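Local coordinates for Alpha/beta hydrolase fold protein (Nakamurella multipartita, PDB 4Y7D), which has an alpha/beta hydrolase fold and is probably a hydrolase, at residues His180-Lys183 with Glu184-Ala187; Met194-Pro197 with Asp198-Arg201. One frame throughout, in Å; residues are numbered along the deposited sequence.

Both contacts lie in the run of helices between strand 124-130 and strand 242-247. In the canonical alpha/beta hydrolase topology this is where the lid is inserted. Helices 144-151, 153-165 and 167-177 come before the first contact. The loop after them is closed by interaction 1, where Ser182 caps the start of helix 183-194. The chain then follows that helix to the short turn closed by interaction 2, with Asp196 capping helix 197-209. The contacts are in series and neither nest nor cross. Their centres are about 18 Å apart and their nearest atoms about 7 Å. They mark the starts of two consecutive helices. The first lies against loops that hold Ala249, Ala275 and Thr277, the second near helix 167-177.

Interaction 1: His180-Lys183 with Glu184-Ala187; sequences HLSK and EHVA
Ser182 and His185 make the tight part of this contact. The His185 N-H points at Ser182 OG over 2.9 Å, with an angle of 159° at the hydrogen. The torsion of Ser182 (chi1 71°) folds OG back over the serine's own backbone, and from there it reaches the His185 N-H. OG also lies 3.3 Å from His185 CG, oblique to the ring. Ser182 O accepts from Val186 N at 2.9 Å, so both oxygens of the serine grip the turn. A water bridges the cap residue and the ring: it lies in the ring plane of His185, 2.7 Å from its ND1, and accepts from Ser182 N at 2.9 Å. Ser182 is the N-cap of helix 183-194. One residue before it, Leu181 meets Val186 as in a hydrophobic staple: Leu181 CB rests 3.8 Å from Val186 CG2. Leu181 also touches Ala249, Ala275 and Thr277, so the staple packs against two other loops. Val186 is buried, and its side chain is about 6 Å from the bound sodium ion. The solvent side is looser. Lys183 and Glu184 are exposed; in one of its two conformers, Glu184 OE1 stays 3.7 Å from Ser182 OG.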
# COMPACT_ATOMS: atom_id res chain seq x y z
N HIS A 180 -7.89 -9.97 -13.21
CA HIS A 180 -8.82 -10.43 -14.25
C HIS A 180 -8.24 -11.60 -15.02
O HIS A 180 -8.69 -11.87 -16.15
CB HIS A 180 -9.07 -9.28 -15.23
CG HIS A 180 -9.85 -8.14 -14.65
ND1 HIS A 180 -11.13 -8.29 -14.15
CD2 HIS A 180 -9.56 -6.83 -14.55
CE1 HIS A 180 -11.58 -7.12 -13.73
NE2 HIS A 180 -10.65 -6.21 -13.98
N LEU A 181 -7.31 -12.34 -14.44
CA LEU A 181 -6.66 -13.45 -15.12
C LEU A 181 -7.58 -14.65 -15.35
O LEU A 181 -8.50 -14.91 -14.57
CB LEU A 181 -5.43 -13.92 -14.33
CG LEU A 181 -4.28 -12.93 -14.06
CD1 LEU A 181 -3.22 -13.59 -13.25
CD2 LEU A 181 -3.66 -12.42 -15.36
N SER A 182 -7.28 -15.39 -16.42
CA SER A 182 -7.89 -16.68 -16.68
C SER A 182 -7.52 -17.65 -15.56
O SER A 182 -6.50 -17.50 -14.91
CB SER A 182 -7.39 -17.26 -18.00
OG SER A 182 -6.03 -17.68 -17.91
N LYS A 183 -8.33 -18.69 -15.38
CA LYS A 183 -8.06 -19.78 -14.44
C LYS A 183 -6.64 -20.29 -14.63
O LYS A 183 -5.89 -20.51 -13.68
CB LYS A 183 -9.05 -20.92 -14.71
CG LYS A 183 -9.42 -21.81 -13.53
CD LYS A 183 -10.63 -22.68 -13.89
CE LYS A 183 -11.91 -21.85 -14.13
NZ LYS A 183 -12.36 -21.07 -12.94
N GLU A 184 -6.28 -20.49 -15.90
CA GLU A 184 -4.99 -21.07 -16.28
C GLU A 184 -3.83 -20.13 -15.86
O GLU A 184 -2.82 -20.58 -15.30
CB GLU A 184 -4.98 -21.37 -17.80
CG GLU A 184 -5.91 -22.52 -18.24
CD GLU A 184 -7.39 -22.13 -18.38
OE1 GLU A 184 -7.75 -20.94 -18.21
OE2 GLU A 184 -8.22 -23.05 -18.69
N HIS A 185 -4.01 -18.84 -16.10
CA HIS A 185 -2.99 -17.87 -15.72
C HIS A 185 -2.88 -17.67 -14.21
O HIS A 185 -1.78 -17.50 -13.69
CB HIS A 185 -3.19 -16.57 -16.47
CG HIS A 185 -2.84 -16.68 -17.92
ND1 HIS A 185 -3.37 -15.86 -18.89
CD2 HIS A 185 -2.05 -17.56 -18.57
CE1 HIS A 185 -2.89 -16.20 -20.07
NE2 HIS A 185 -2.09 -17.24 -19.90
N VAL A 186 -4.02 -17.70 -13.51
CA VAL A 186 -4.01 -17.68 -12.03
C VAL A 186 -3.14 -18.86 -11.57
O VAL A 186 -2.25 -18.69 -10.73
CB VAL A 186 -5.43 -17.77 -11.40
CG1 VAL A 186 -5.38 -18.00 -9.87
CG2 VAL A 186 -6.24 -16.53 -11.69
N ALA A 187 -3.39 -20.07 -12.10
CA ALA A 187 -2.63 -21.26 -11.66
C ALA A 187 -1.13 -21.12 -11.93
O ALA A 187 -0.30 -21.51 -11.11
CB ALA A 187 -3.18 -22.51 -12.31
O HOH W 1 -5.43 -14.25 -18.37

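Interaction 2: Met194-Pro197 with Asp198-Arg201; sequences MADP and DKER
The Asp196 carboxylate has the Lys199 chain over one face and two donors at its edges. Lys199 CG lies over this face, 3.9 Å from Asp196 CG. The two edge donors are both displaced toward the same face. The Asp198 N-H meets OD1 of Asp196 at 3.0 Å, on the anti side and 28° out of the carboxylate plane. Lys199 NZ meets OD2 of Asp196 at 3.1 Å, also anti and 31° out of plane, in a salt bridge. A water sits toward the other face and donates to Asp196 OD1 at 2.6 Å; it also reaches Asp198 OD2 weakly. With CG anti to the backbone N (chi1 180°), the Asp196 carboxylate swings forward to the helix start. This is an Asx turn at an N-cap, with Pro197 as the first helical residue. Asp196 O accepts from Glu200 N, and Pro197 O from Arg201 N. An alanine in place of Asp196 would probably leave Asp198 N without its cap and the Lys199 ammonium without this carboxylate, free to turn. In one of its two conformers, Arg201 NH1 makes a salt bridge to Asp198 OD1 with a weak hydrogen bond. CE of Met194, a selenomethionine, lies 3.5 Å from Glu200 OE2. The turn joins helix 183-194 to helix 197-209, and both lean on helix 167-177: Met194 touches Glu168 and Val171, and Glu200 touches Pro167.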
# COMPACT_ATOMS: atom_id res chain seq x y z
N MSE A 194 4.32 -20.21 -5.02
CA MSE A 194 4.65 -21.36 -4.17
C MSE A 194 6.09 -21.83 -4.37
O MSE A 194 6.58 -22.64 -3.58
CB MSE A 194 3.70 -22.53 -4.44
CG MSE A 194 2.22 -22.25 -4.17
SE MSE A 194 1.87 -21.33 -2.49
CE MSE A 194 2.22 -22.86 -1.31
N ALA A 195 6.78 -21.34 -5.40
CA ALA A 195 8.20 -21.64 -5.58
C ALA A 195 9.14 -20.57 -5.04
O ALA A 195 10.35 -20.75 -5.05
CB ALA A 195 8.49 -21.86 -7.06
N ASP A 196 8.61 -19.47 -4.57
CA ASP A 196 9.42 -18.36 -4.05
C ASP A 196 8.90 -18.00 -2.67
O ASP A 196 7.88 -17.30 -2.57
CB ASP A 196 9.38 -17.16 -5.01
CG ASP A 196 10.22 -15.96 -4.51
OD1 ASP A 196 10.53 -15.83 -3.32
OD2 ASP A 196 10.54 -15.10 -5.32
N PRO A 197 9.60 -18.40 -1.62
CA PRO A 197 9.14 -18.17 -0.25
C PRO A 197 8.81 -16.72 0.08
O PRO A 197 7.90 -16.47 0.85
CB PRO A 197 10.32 -18.67 0.62
CG PRO A 197 11.09 -19.59 -0.27
CD PRO A 197 10.92 -19.06 -1.66
N ASP A 198 9.49 -15.75 -0.54
CA ASP A 198 9.20 -14.33 -0.25
C ASP A 198 7.87 -13.93 -0.82
O ASP A 198 7.11 -13.17 -0.19
CB ASP A 198 10.31 -13.40 -0.77
CG ASP A 198 11.64 -13.62 -0.06
OD1 ASP A 198 11.63 -14.01 1.11
OD2 ASP A 198 12.69 -13.40 -0.68
N LYS A 199 7.59 -14.43 -2.02
CA LYS A 199 6.31 -14.15 -2.66
C LYS A 199 5.17 -14.80 -1.90
O LYS A 199 4.10 -14.18 -1.74
CB LYS A 199 6.30 -14.59 -4.11
CG LYS A 199 7.14 -13.70 -5.01
CD LYS A 199 7.06 -14.10 -6.47
CE LYS A 199 7.74 -13.04 -7.33
NZ LYS A 199 9.11 -13.51 -7.56
N GLU A 200 5.40 -16.03 -1.43
CA GLU A 200 4.35 -16.76 -0.70
C GLU A 200 4.03 -16.01 0.59
O GLU A 200 2.86 -15.76 0.91
CB GLU A 200 4.79 -18.19 -0.38
CG GLU A 200 3.75 -19.00 0.41
CD GLU A 200 4.15 -20.42 0.67
OE1 GLU A 200 5.16 -20.92 0.10
OE2 GLU A 200 3.43 -21.06 1.46
N ARG A 201 5.07 -15.67 1.34
CA ARG A 201 4.89 -14.98 2.60
C ARG A 201 4.18 -13.66 2.39
O ARG A 201 3.23 -13.34 3.14
CB ARG A 201 6.24 -14.76 3.30
CG ARG A 201 6.11 -13.92 4.55
CD ARG A 201 7.41 -13.79 5.33
NE ARG A 201 8.54 -13.47 4.46
CZ ARG A 201 9.79 -13.32 4.88
NH1 ARG A 201 10.74 -13.04 4.01
NH2 ARG A 201 10.09 -13.42 6.18
O HOH W 2 5.80 -23.34 -1.03
O HOH W 3 12.98 -15.79 -2.41